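Local coordinates for protein putative prephenate dehydratase (Streptococcus mutans, PDB 4LUB) that probably catalyses the conversion of prephenate to phenylpyruvate, with loss of water and carbon dioxide, in L-phenylalanine biosynthesis, at residues L29-I34 with K44-A49. Residues are numbered along the deposited sequence; the frame is centred on the assembly and turned at random.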
loop_
_atom_site.group_PDB
_atom_site.type_symbol
_atom_site.label_atom_id
_atom_site.label_comp_id
_atom_site.label_asym_id
_atom_site.label_seq_id
_atom_site.Cartn_x
_atom_site.Cartn_y
_atom_site.Cartn_z
ATOM N N LEU B 29 -8.372 -13.427 26.026
ATOM C CA LEU B 29 -9.537 -12.557 26.114
ATOM C C LEU B 29 -9.841 -11.889 24.788
ATOM O O LEU B 29 -8.972 -11.282 24.187
ATOM C CB LEU B 29 -9.342 -11.481 27.188
ATOM C CG LEU B 29 -8.616 -11.857 28.479
ATOM C CD1 LEU B 29 -8.394 -10.628 29.346
ATOM C CD2 LEU B 29 -9.376 -12.929 29.247
ATOM N N PRO B 30 -11.092 -11.998 24.331
ATOM C CA PRO B 30 -11.425 -11.457 23.013
ATOM C C PRO B 30 -11.809 -9.978 23.074
ATOM O O PRO B 30 -12.363 -9.507 24.071
ATOM C CB PRO B 30 -12.623 -12.304 22.597
ATOM C CG PRO B 30 -13.313 -12.559 23.912
ATOM C CD PRO B 30 -12.183 -12.836 24.865
ATOM N N PHE B 31 -11.503 -9.244 22.013
ATOM C CA PHE B 31 -11.927 -7.855 21.920
ATOM C C PHE B 31 -12.509 -7.638 20.527
ATOM O O PHE B 31 -12.198 -8.395 19.597
ATOM C CB PHE B 31 -10.758 -6.916 22.210
ATOM C CG PHE B 31 -10.308 -6.945 23.646
ATOM C CD1 PHE B 31 -9.418 -7.910 24.086
ATOM C CD2 PHE B 31 -10.782 -6.016 24.556
ATOM C CE1 PHE B 31 -9.010 -7.951 25.409
ATOM C CE2 PHE B 31 -10.373 -6.046 25.877
ATOM C CZ PHE B 31 -9.486 -7.016 26.305
ATOM N N GLU B 32 -13.319 -6.591 20.377
ATOM C CA GLU B 32 -14.255 -6.478 19.257
ATOM C C GLU B 32 -13.613 -6.031 17.951
ATOM O O GLU B 32 -14.115 -6.331 16.868
ATOM C CB GLU B 32 -15.371 -5.484 19.595
ATOM C CG GLU B 32 -14.968 -4.422 20.620
ATOM C CD GLU B 32 -15.948 -3.275 20.725
ATOM O OE1 GLU B 32 -17.090 -3.391 20.232
ATOM O OE2 GLU B 32 -15.569 -2.224 21.293
ATOM N N ASN B 33 -12.496 -5.325 18.050
ATOM C CA ASN B 33 -11.815 -4.834 16.862
ATOM C C ASN B 33 -10.340 -4.643 17.165
ATOM O O ASN B 33 -9.939 -4.619 18.330
ATOM C CB ASN B 33 -12.449 -3.527 16.344
ATOM C CG ASN B 33 -12.370 -2.371 17.349
ATOM O OD1 ASN B 33 -11.314 -2.075 17.913
ATOM N ND2 ASN B 33 -13.499 -1.708 17.561
ATOM N N ILE B 34 -9.545 -4.508 16.107
ATOM C CA ILE B 34 -8.089 -4.463 16.214
ATOM C C ILE B 34 -7.633 -3.356 17.159
ATOM O O ILE B 34 -6.788 -3.579 18.016
ATOM C CB ILE B 34 -7.449 -4.292 14.815
ATOM C CG1 ILE B 34 -7.638 -5.587 14.004
ATOM C CG2 ILE B 34 -5.975 -3.914 14.925
ATOM C CD1 ILE B 34 -7.644 -5.397 12.501
ATOM N N LYS B 44 -2.801 -2.321 30.049
ATOM C CA LYS B 44 -2.234 -3.340 30.939
ATOM C C LYS B 44 -3.264 -4.373 31.406
ATOM O O LYS B 44 -3.083 -4.993 32.453
ATOM C CB LYS B 44 -1.564 -2.708 32.169
ATOM C CG LYS B 44 -0.571 -1.596 31.879
ATOM C CD LYS B 44 0.423 -1.469 33.029
ATOM C CE LYS B 44 0.838 -0.023 33.258
ATOM N NZ LYS B 44 1.027 0.266 34.714
ATOM N N GLN B 45 -4.344 -4.550 30.648
ATOM C CA GLN B 45 -5.267 -5.656 30.895
ATOM C C GLN B 45 -4.658 -6.973 30.444
ATOM O O GLN B 45 -4.887 -8.027 31.040
ATOM C CB GLN B 45 -6.594 -5.441 30.172
ATOM C CG GLN B 45 -7.137 -4.034 30.249
ATOM C CD GLN B 45 -8.456 -3.893 29.514
ATOM O OE1 GLN B 45 -9.243 -4.840 29.445
ATOM N NE2 GLN B 45 -8.705 -2.713 28.957
ATOM N N VAL B 46 -3.863 -6.901 29.386
ATOM C CA VAL B 46 -3.305 -8.103 28.800
ATOM C C VAL B 46 -1.825 -7.938 28.575
ATOM O O VAL B 46 -1.243 -6.849 28.702
ATOM C CB VAL B 46 -3.976 -8.510 27.471
ATOM C CG1 VAL B 46 -5.466 -8.798 27.678
ATOM C CG2 VAL B 46 -3.750 -7.455 26.398
ATOM N N CYS B 47 -1.231 -9.069 28.250
ATOM C CA CYS B 47 0.198 -9.222 28.235
ATOM C C CYS B 47 0.826 -9.162 26.851
ATOM O O CYS B 47 1.948 -8.690 26.672
ATOM C CB CYS B 47 0.453 -10.582 28.858
ATOM S SG CYS B 47 -0.391 -10.742 30.454
ATOM N N PHE B 48 0.043 -9.621 25.885
ATOM C CA PHE B 48 0.365 -9.655 24.465
ATOM C C PHE B 48 -0.949 -9.443 23.745
ATOM O O PHE B 48 -2.005 -9.732 24.302
ATOM C CB PHE B 48 0.994 -10.994 24.025
ATOM C CG PHE B 48 2.349 -11.277 24.625
ATOM C CD1 PHE B 48 3.504 -10.797 24.021
ATOM C CD2 PHE B 48 2.469 -12.033 25.782
ATOM C CE1 PHE B 48 4.749 -11.047 24.570
ATOM C CE2 PHE B 48 3.705 -12.285 26.334
ATOM C CZ PHE B 48 4.847 -11.794 25.730
ATOM N N ALA B 49 -0.901 -8.929 22.525
ATOM C CA ALA B 49 -2.105 -8.846 21.718
ATOM C C ALA B 49 -1.843 -9.519 20.378
ATOM O O ALA B 49 -0.723 -9.475 19.869
ATOM C CB ALA B 49 -2.523 -7.399 21.535
#
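Leu29, Phe31 and Val46 form a small apolar side-chain contact between the end of strand 27-31 and the turn that leads from helix 34-42 into strand 48-55. Val46 is the buried centre of the contact. Its CG1 lies 3.8 Å from Leu29 CD1, the two side chains running past each other in opposite senses, and 4.3 Å from Phe31 CE1, which it approaches obliquely. Val46 CG1 is anti to its own carbonyl carbon (chi1 -61°), and this branch is the one that serves both partners. Gln45 closes the outer, exposed side: its extended chain brings OE1 to the edge of the Phe31 ring, near the ring plane and 3.8 Å from CZ. Ring and amide planes are 70° apart, so the two flat groups do not stack; the carbonyl oxygen instead faces the weakly positive C-H rim.

The backbones stay well separated, with 8.1 Å between the CA atoms of Leu29 and Val46, and the segments touch through side chains alone. Strand 4-8 lies between strands 27-31 and 48-55 in the sheet, and backbone hydrogen bonds tie Leu29 and Phe31 to it on one side and Cys47 on the other. Phe31 and Val46 both rest on Ala6 of this middle strand and on Ala40 of the overlying helix.

The chain enters that helix through Asn33, whose OD1 caps the N of Glu36, and leaves it in a Schellman motif at Lys44, where positive phi (65°) turns the backbone toward Val46. The whole is a right-handed beta-alpha-beta crossover between parallel strands with one strand intervening, as expected of the periplasmic-binding-protein-like fold of prephenate dehydratase domains.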